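Local atomic coordinates of 4-phosphoerythronate dehydrogenase (Lactobacillus jensenii, PDB entry 4PRK), a protein that probably catalyses the NAD-dependent, reversible reduction of pyruvate to D-lactate, as a member of the D-isomer specific 2-hydroxyacid dehydrogenase family. Residues Gly150-Gly155 / Asp193-Glu198; Lys210-Met215 / Gly236-Thr241; Ala222-Asp227 / His251-Ala256. One frame throughout, in Å; residues are numbered along the deposited sequence.

Contact 1 (Gly150-Gly155 / Asp193-Glu198)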
loop_
_atom_site.group_PDB
_atom_site.type_symbol
_atom_site.label_atom_id
_atom_site.label_comp_id
_atom_site.label_asym_id
_atom_site.label_seq_id
_atom_site.Cartn_x
_atom_site.Cartn_y
_atom_site.Cartn_z
ATOM N N GLY A 150 -2.131 -14.626 -10.616
ATOM C CA GLY A 150 -2.706 -15.889 -10.191
ATOM C C GLY A 150 -1.695 -16.700 -9.456
ATOM O O GLY A 150 -0.581 -16.980 -9.956
ATOM N N LEU A 151 -2.040 -17.021 -8.243
ATOM C CA LEU A 151 -1.142 -17.758 -7.362
ATOM C C LEU A 151 -1.626 -19.209 -7.194
ATOM O O LEU A 151 -2.782 -19.415 -6.859
ATOM C CB LEU A 151 -1.102 -17.086 -5.982
ATOM C CG LEU A 151 -0.721 -15.606 -5.894
ATOM C CD1 LEU A 151 -0.609 -15.281 -4.398
ATOM C CD2 LEU A 151 0.609 -15.369 -6.523
ATOM N N ILE A 152 -0.749 -20.198 -7.379
ATOM C CA ILE A 152 -1.136 -21.603 -7.163
ATOM C C ILE A 152 -0.517 -22.037 -5.870
ATOM O O ILE A 152 0.671 -22.292 -5.814
ATOM C CB ILE A 152 -0.636 -22.534 -8.271
ATOM C CG1 ILE A 152 -1.065 -22.023 -9.651
ATOM C CG2 ILE A 152 -1.219 -23.936 -8.051
ATOM C CD1 ILE A 152 -2.547 -21.765 -9.748
ATOM N N GLY A 153 -1.298 -22.078 -4.810
ATOM C CA GLY A 153 -0.709 -22.078 -3.470
ATOM C C GLY A 153 -0.465 -20.649 -2.978
ATOM O O GLY A 153 -0.253 -19.733 -3.763
ATOM N N VAL A 154 -0.526 -20.452 -1.669
ATOM C CA VAL A 154 -0.188 -19.161 -1.060
ATOM C C VAL A 154 0.979 -19.317 -0.077
ATOM O O VAL A 154 2.153 -19.197 -0.481
ATOM C CB VAL A 154 -1.430 -18.558 -0.390
ATOM C CG1 VAL A 154 -1.082 -17.215 0.244
ATOM C CG2 VAL A 154 -2.541 -18.430 -1.435
ATOM N N GLY A 155 0.694 -19.670 1.182
ATOM C CA GLY A 155 1.762 -19.751 2.183
ATOM C C GLY A 155 2.318 -18.357 2.491
ATOM O O GLY A 155 1.821 -17.304 1.972
ATOM N N ASP A 193 -8.857 -23.866 -11.924
ATOM C CA ASP A 193 -9.051 -23.588 -13.334
ATOM C C ASP A 193 -9.269 -22.109 -13.657
ATOM O O ASP A 193 -8.743 -21.615 -14.628
ATOM C CB ASP A 193 -10.093 -24.509 -13.974
ATOM C CG ASP A 193 -11.468 -24.349 -13.385
ATOM O OD1 ASP A 193 -11.586 -23.878 -12.250
ATOM O OD2 ASP A 193 -12.445 -24.711 -14.062
ATOM N N THR A 194 -10.033 -21.411 -12.824
ATOM C CA THR A 194 -10.215 -19.971 -12.975
ATOM C C THR A 194 -8.882 -19.226 -12.941
ATOM O O THR A 194 -8.638 -18.336 -13.713
ATOM C CB THR A 194 -11.090 -19.440 -11.840
ATOM O OG1 THR A 194 -12.263 -20.234 -11.764
ATOM C CG2 THR A 194 -11.480 -18.021 -12.075
ATOM N N VAL A 195 -8.020 -19.626 -12.032
ATOM C CA VAL A 195 -6.719 -18.970 -11.859
ATOM C C VAL A 195 -5.882 -19.103 -13.132
ATOM O O VAL A 195 -5.382 -18.092 -13.637
ATOM C CB VAL A 195 -5.964 -19.526 -10.623
ATOM C CG1 VAL A 195 -4.485 -19.082 -10.641
ATOM C CG2 VAL A 195 -6.660 -19.097 -9.320
ATOM N N LEU A 196 -5.733 -20.327 -13.660
ATOM C CA LEU A 196 -4.984 -20.534 -14.884
ATOM C C LEU A 196 -5.610 -19.812 -16.053
ATOM O O LEU A 196 -4.912 -19.282 -16.907
ATOM C CB LEU A 196 -4.920 -22.008 -15.237
ATOM C CG LEU A 196 -4.147 -22.907 -14.284
ATOM C CD1 LEU A 196 -4.117 -24.303 -14.905
ATOM C CD2 LEU A 196 -2.742 -22.346 -14.059
ATOM N N LYS A 197 -6.928 -19.755 -16.082
ATOM C CA LYS A 197 -7.586 -19.102 -17.213
ATOM C C LYS A 197 -7.544 -17.576 -17.188
ATOM O O LYS A 197 -7.479 -16.966 -18.232
ATOM C CB LYS A 197 -9.030 -19.592 -17.358
ATOM C CG LYS A 197 -9.159 -20.878 -18.194
ATOM C CD LYS A 197 -9.078 -22.148 -17.362
ATOM C CE LYS A 197 -9.240 -23.412 -18.188
ATOM N NZ LYS A 197 -10.658 -23.876 -18.228
ATOM N N GLU A 198 -7.575 -16.954 -16.013
ATOM C CA GLU A 198 -7.771 -15.524 -15.918
ATOM C C GLU A 198 -6.486 -14.791 -15.561
ATOM O O GLU A 198 -6.415 -13.562 -15.679
ATOM C CB GLU A 198 -8.793 -15.212 -14.845
ATOM C CG GLU A 198 -10.058 -16.049 -14.915
ATOM C CD GLU A 198 -11.134 -15.428 -15.736
ATOM O OE1 GLU A 198 -10.982 -14.275 -16.167
ATOM O OE2 GLU A 198 -12.140 -16.111 -15.981
#
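Val195 CG1 carries this contact. It sits 3.4 Å from Ile152 CD1, a tight fit for two methyl carbons, and 3.7 Å from Gly150 CA. The two side chains run past each other in opposite directions and touch near their tips. Val195 holds CG1 anti to its backbone N (chi1 167°), which carries that methyl onto the strand. Ile152 sets CG1 beside its own backbone N (chi1 -53°) and so brings CD1 round to the helix. Gly150 lets the helix come close: a CB there would point at the helix and clash with Val195 CG1. Leu196 CD2 adds a looser apolar touch, 4.4 Å from Ile152 CD1. The contact is entirely apolar and buried.

Leu151 points away from helix 193-198, and its side chain packs on Val161 and Ala162 of helix 155-167. The strand itself is held by backbone hydrogen bonds to strands 171-175 and 201-204. The axes of strand 150-152 and helix 193-198 come within 8.0 Å of each other, their directions 139° apart. Beyond the strand, Gly153 and Gly155 fit the GxGxxG pattern, consistent with the dinucleotide-binding turn of a Rossmann fold, here with a helix packed on its first strand.

Contact 2 (Lys210-Met215 / Gly236-Thr241); sequences KSTENM and GELVDT
This is a loop-to-loop contact in the NAD-binding domain, between the loop after strand 201-204 and the loop after strand 229-232. One backbone hydrogen bond anchors it. Asn214 N donates to Glu237 O over 2.8 Å, nearly straight at 170° and in the plane of the carbonyl. The same oxygen also receives a CA-H...O contact from Glu213.

Leu238 lays CD2 against the oxygens of Thr212, 3.4 Å from Thr212 O and 3.7 Å from Thr212 OG1, and the two side chains lie side by side. Thr212 OG1 is held by Leu209 N and Pro207 O, so its hydroxyl is already engaged. Met215 CE makes a looser apolar touch, 4.4 Å from Leu238 CD1.

Asn214 reaches over with its amide oxygen. OD1 comes within 3.0 Å of Asp240 CA, and the amide and carboxylate planes stand 58° apart. A water donates to both Asn214 OD1 and Val239 O, 2.7 Å from each, and so bridges the loops. Asp240 OD1 turns instead to Ala243 N. This is a helix N-cap at the start of helix 241-250, set in a loop that follows a strand of the Rossmann fold.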
loop_
_atom_site.group_PDB
_atom_site.type_symbol
_atom_site.label_atom_id
_atom_site.label_comp_id
_atom_site.label_asym_id
_atom_site.label_seq_id
_atom_site.Cartn_x
_atom_site.Cartn_y
_atom_site.Cartn_z
ATOM N N LYS A 210 4.214 -35.909 -3.924
ATOM C CA LYS A 210 3.894 -36.869 -4.959
ATOM C C LYS A 210 2.743 -36.334 -5.807
ATOM O O LYS A 210 2.833 -36.303 -7.026
ATOM C CB LYS A 210 3.537 -38.203 -4.338
ATOM C CG LYS A 210 3.076 -39.273 -5.329
ATOM C CD LYS A 210 2.761 -40.590 -4.596
ATOM C CE LYS A 210 2.099 -41.646 -5.476
ATOM N NZ LYS A 210 1.258 -42.546 -4.638
ATOM N N SER A 211 1.681 -35.864 -5.169
ATOM C CA SER A 211 0.528 -35.427 -5.910
ATOM C C SER A 211 0.709 -34.145 -6.720
ATOM O O SER A 211 -0.182 -33.826 -7.502
ATOM C CB SER A 211 -0.624 -35.196 -4.968
ATOM O OG SER A 211 -0.317 -34.113 -4.105
ATOM N N THR A 212 1.802 -33.397 -6.525
ATOM C CA THR A 212 1.999 -32.070 -7.178
ATOM C C THR A 212 3.128 -32.021 -8.208
ATOM O O THR A 212 3.344 -30.966 -8.863
ATOM C CB THR A 212 2.218 -30.920 -6.141
ATOM O OG1 THR A 212 3.435 -31.115 -5.396
ATOM C CG2 THR A 212 1.032 -30.831 -5.195
ATOM N N GLU A 213 3.820 -33.155 -8.384
ATOM C CA GLU A 213 4.872 -33.244 -9.372
ATOM C C GLU A 213 4.269 -33.064 -10.770
ATOM O O GLU A 213 3.211 -33.622 -11.057
ATOM C CB GLU A 213 5.610 -34.577 -9.241
ATOM C CG GLU A 213 6.903 -34.608 -10.028
ATOM C CD GLU A 213 7.603 -35.938 -9.947
ATOM O OE1 GLU A 213 7.228 -36.728 -9.067
ATOM O OE2 GLU A 213 8.529 -36.183 -10.753
ATOM N N ASN A 214 4.907 -32.270 -11.629
ATOM C CA ASN A 214 4.300 -31.865 -12.941
ATOM C C ASN A 214 2.847 -31.414 -12.857
ATOM O O ASN A 214 2.027 -31.639 -13.750
ATOM C CB ASN A 214 4.451 -32.979 -13.982
ATOM C CG ASN A 214 5.892 -33.279 -14.246
ATOM O OD1 ASN A 214 6.623 -32.415 -14.692
ATOM N ND2 ASN A 214 6.333 -34.458 -13.879
ATOM N N MET A 215 2.523 -30.758 -11.760
ATOM C CA MET A 215 1.234 -30.130 -11.651
ATOM C C MET A 215 0.992 -29.145 -12.795
ATOM O O MET A 215 -0.160 -28.889 -13.175
ATOM C CB MET A 215 1.210 -29.417 -10.313
ATOM C CG MET A 215 0.308 -28.244 -10.199
ATOM S SD MET A 215 0.591 -27.503 -8.587
ATOM C CE MET A 215 1.633 -26.128 -8.958
ATOM N N GLY A 236 11.274 -26.807 -8.803
ATOM C CA GLY A 236 11.322 -27.109 -10.230
ATOM C C GLY A 236 10.378 -28.231 -10.658
ATOM O O GLY A 236 9.768 -28.175 -11.727
ATOM N N GLU A 237 10.247 -29.258 -9.825
ATOM C CA GLU A 237 9.536 -30.454 -10.261
ATOM C C GLU A 237 8.022 -30.249 -10.355
ATOM O O GLU A 237 7.276 -31.151 -10.776
ATOM C CB GLU A 237 9.824 -31.614 -9.317
ATOM C CG GLU A 237 11.275 -32.094 -9.338
ATOM C CD GLU A 237 12.226 -31.192 -8.565
ATOM O OE1 GLU A 237 11.778 -30.228 -7.881
ATOM O OE2 GLU A 237 13.432 -31.448 -8.700
ATOM N N LEU A 238 7.562 -29.066 -9.972
ATOM C CA LEU A 238 6.168 -28.725 -10.141
ATOM C C LEU A 238 5.832 -28.525 -11.575
ATOM O O LEU A 238 4.683 -28.612 -11.925
ATOM C CB LEU A 238 5.836 -27.428 -9.426
ATOM C CG LEU A 238 5.997 -27.420 -7.927
ATOM C CD1 LEU A 238 5.731 -25.989 -7.478
ATOM C CD2 LEU A 238 5.036 -28.408 -7.294
ATOM N N VAL A 239 6.828 -28.201 -12.384
ATOM C CA VAL A 239 6.631 -27.819 -13.771
ATOM C C VAL A 239 7.294 -28.834 -14.685
ATOM O O VAL A 239 8.451 -29.158 -14.494
ATOM C CB VAL A 239 7.265 -26.458 -14.044
ATOM C CG1 VAL A 239 7.215 -26.146 -15.532
ATOM C CG2 VAL A 239 6.555 -25.370 -13.223
ATOM N N ASP A 240 6.546 -29.314 -15.672
ATOM C CA ASP A 240 7.077 -30.186 -16.721
ATOM C C ASP A 240 7.856 -29.317 -17.693
ATOM O O ASP A 240 7.256 -28.683 -18.571
ATOM C CB ASP A 240 5.904 -30.877 -17.471
ATOM C CG ASP A 240 6.368 -31.815 -18.616
ATOM O OD1 ASP A 240 7.396 -31.596 -19.296
ATOM O OD2 ASP A 240 5.650 -32.778 -18.849
ATOM N N THR A 241 9.177 -29.349 -17.586
ATOM C CA THR A 241 10.034 -28.517 -18.389
ATOM C C THR A 241 9.926 -28.625 -19.889
ATOM O O THR A 241 10.018 -27.622 -20.607
ATOM C CB THR A 241 11.473 -28.780 -18.043
ATOM O OG1 THR A 241 11.621 -28.716 -16.615
ATOM C CG2 THR A 241 12.381 -27.742 -18.752
HETATM O O HOH W 1 9.112 -31.703 -13.870
#

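Contact 3 (Ala222-Asp227 / His251-Ala256); sequences AEMKND and HEIAAA
The two segments pass closely side by side, with Asn226 CA 4.4 Å from Ile253 CA and Asp227 CA 4.4 Å from Ala254 CA. Backbone meets backbone through a nearly straight CA-H...O contact, in which Asn226 CA lies 3.3 Å from Glu252 O with an angle of 177° at the hydrogen. Asn226 O comes to 3.2 Å from Ile253 C.

Asn226 and Glu252 lie side by side and point the same way, with amide and carboxylate planes almost perpendicular at 87°. Glu252 is bent at chi2 (-67°), which folds its carboxylate back beside the asparagine. Asn226 keeps CG beside its backbone N. Asn226 CB lies 3.8 Å from His251 O.

Both segments hold the turn between a helix and the next strand of the parallel Rossmann sheet. Met224 is the first residue to leave helix 218-223. His251 ends helix 241-250 in a Schellman motif, with positive phi. Strands 229-232 and 255-258 are neighbours in the sheet, and their backbone pairing begins here, where the backbones of Ala254 and Ala228, and of Ala255 and Leu230, are hydrogen-bonded.

The buried part of the contact is apolar. Met224 SD lies 3.9 Å from Ile253 CG2, the two side chains running alongside each other. Met224 is extended beyond CG, which carries SD to Ile253 CG2. Ile253 also packs on Leu244 and Leu248 of helix 241-250. Ala254 points its CB at the other segment, 3.5 Å from Asp227 C. Lys225 points away from this contact, and its NZ forms a salt bridge with Asp200.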
loop_
_atom_site.group_PDB
_atom_site.type_symbol
_atom_site.label_atom_id
_atom_site.label_comp_id
_atom_site.label_asym_id
_atom_site.label_seq_id
_atom_site.Cartn_x
_atom_site.Cartn_y
_atom_site.Cartn_z
ATOM N N ALA A 222 -1.909 -25.224 -21.945
ATOM C CA ALA A 222 -2.945 -24.994 -22.934
ATOM C C ALA A 222 -4.072 -24.142 -22.337
ATOM O O ALA A 222 -4.701 -23.400 -23.053
ATOM C CB ALA A 222 -3.493 -26.306 -23.455
ATOM N N GLU A 223 -4.320 -24.252 -21.039
ATOM C CA GLU A 223 -5.397 -23.496 -20.393
ATOM C C GLU A 223 -5.044 -22.025 -20.147
ATOM O O GLU A 223 -5.929 -21.218 -19.958
ATOM C CB GLU A 223 -5.792 -24.159 -19.069
ATOM C CG GLU A 223 -6.500 -25.516 -19.238
ATOM C CD GLU A 223 -6.628 -26.322 -17.938
ATOM O OE1 GLU A 223 -5.637 -26.993 -17.547
ATOM O OE2 GLU A 223 -7.731 -26.323 -17.319
ATOM N N MET A 224 -3.756 -21.681 -20.088
ATOM C CA MET A 224 -3.340 -20.334 -19.713
ATOM C C MET A 224 -3.551 -19.367 -20.869
ATOM O O MET A 224 -3.702 -19.783 -22.028
ATOM C CB MET A 224 -1.855 -20.319 -19.407
ATOM C CG MET A 224 -1.483 -20.963 -18.101
ATOM S SD MET A 224 0.300 -21.152 -18.055
ATOM C CE MET A 224 0.405 -22.560 -16.963
ATOM N N LYS A 225 -3.533 -18.073 -20.582
ATOM C CA LYS A 225 -3.639 -17.095 -21.665
ATOM C C LYS A 225 -2.331 -17.129 -22.482
ATOM O O LYS A 225 -1.245 -17.452 -21.944
ATOM C CB LYS A 225 -3.935 -15.716 -21.069
ATOM C CG LYS A 225 -5.228 -15.760 -20.302
ATOM C CD LYS A 225 -5.406 -14.634 -19.327
ATOM C CE LYS A 225 -5.547 -13.329 -20.018
ATOM N NZ LYS A 225 -6.125 -12.420 -18.980
ATOM N N ASN A 226 -2.404 -16.816 -23.761
ATOM C CA ASN A 226 -1.208 -16.943 -24.587
ATOM C C ASN A 226 -0.166 -15.835 -24.307
ATOM O O ASN A 226 1.011 -15.984 -24.632
ATOM C CB ASN A 226 -1.529 -17.014 -26.067
ATOM C CG ASN A 226 -2.413 -18.216 -26.453
ATOM O OD1 ASN A 226 -2.344 -19.354 -25.926
ATOM N ND2 ASN A 226 -3.248 -17.952 -27.456
ATOM N N ASP A 227 -0.578 -14.734 -23.696
ATOM C CA ASP A 227 0.407 -13.715 -23.253
ATOM C C ASP A 227 0.704 -13.862 -21.744
ATOM O O ASP A 227 1.147 -12.931 -21.131
ATOM C CB ASP A 227 -0.018 -12.276 -23.648
ATOM C CG ASP A 227 -1.491 -12.015 -23.419
ATOM O OD1 ASP A 227 -2.190 -12.930 -22.916
ATOM O OD2 ASP A 227 -1.978 -10.901 -23.732
ATOM N N HIS A 251 4.577 -20.150 -28.405
ATOM C CA HIS A 251 3.994 -18.851 -28.033
ATOM C C HIS A 251 2.606 -19.094 -27.450
ATOM O O HIS A 251 1.663 -18.344 -27.660
ATOM C CB HIS A 251 4.026 -17.859 -29.233
ATOM C CG HIS A 251 5.386 -17.740 -29.899
ATOM N ND1 HIS A 251 6.298 -16.752 -29.585
ATOM C CD2 HIS A 251 5.977 -18.481 -30.870
ATOM C CE1 HIS A 251 7.390 -16.887 -30.323
ATOM N NE2 HIS A 251 7.224 -17.932 -31.111
ATOM N N GLU A 252 2.483 -20.193 -26.721
ATOM C CA GLU A 252 1.254 -20.484 -25.991
ATOM C C GLU A 252 1.323 -19.849 -24.614
ATOM O O GLU A 252 0.317 -19.812 -23.915
ATOM C CB GLU A 252 1.064 -21.991 -25.849
ATOM C CG GLU A 252 0.613 -22.654 -27.126
ATOM C CD GLU A 252 -0.770 -22.262 -27.544
ATOM O OE1 GLU A 252 -1.653 -21.842 -26.711
ATOM O OE2 GLU A 252 -0.961 -22.388 -28.765
ATOM N N ILE A 253 2.527 -19.406 -24.220
ATOM C CA ILE A 253 2.701 -18.415 -23.117
ATOM C C ILE A 253 3.713 -17.388 -23.588
ATOM O O ILE A 253 4.462 -17.637 -24.556
ATOM C CB ILE A 253 3.212 -19.047 -21.784
ATOM C CG1 ILE A 253 4.644 -19.547 -21.930
ATOM C CG2 ILE A 253 2.291 -20.159 -21.267
ATOM C CD1 ILE A 253 5.259 -20.009 -20.616
ATOM N N ALA A 254 3.772 -16.250 -22.905
ATOM C CA ALA A 254 4.617 -15.149 -23.379
ATOM C C ALA A 254 6.051 -15.157 -22.788
ATOM O O ALA A 254 6.981 -14.640 -23.415
ATOM C CB ALA A 254 3.940 -13.821 -23.105
ATOM N N ALA A 255 6.225 -15.792 -21.615
ATOM C CA ALA A 255 7.441 -15.676 -20.841
ATOM C C ALA A 255 7.431 -16.565 -19.608
ATOM O O ALA A 255 6.383 -16.980 -19.147
ATOM C CB ALA A 255 7.671 -14.217 -20.415
ATOM N N ALA A 256 8.620 -16.780 -19.037
ATOM C CA ALA A 256 8.754 -17.598 -17.855
ATOM C C ALA A 256 9.935 -17.115 -17.073
ATOM O O ALA A 256 10.951 -16.791 -17.664
ATOM C CB ALA A 256 8.986 -19.047 -18.251
#

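How the contacts relate
Contact 1 comes first along the chain. It packs helix 192-198 on strand 148-152 and closes a loop of 37 residues that includes helix 155-167 and strand 171-175. Contact 2 opens only afterwards, joining the loops that follow strands 201-204 and 229-232 and closing a 20-residue loop. Contact 3 opens inside contact 2 and closes beyond it, so these two cross without touching, their nearest atoms about 7 Å apart. It closes a 23-residue loop and joins the turns that lead into strands 229-232 and 255-258. Contact 1 touches both others: Ile152 packs on Met215, and the carbonyl of Lys197 meets the side chain of Lys225. All three lie in the NAD-binding domain, around its seven-stranded parallel sheet.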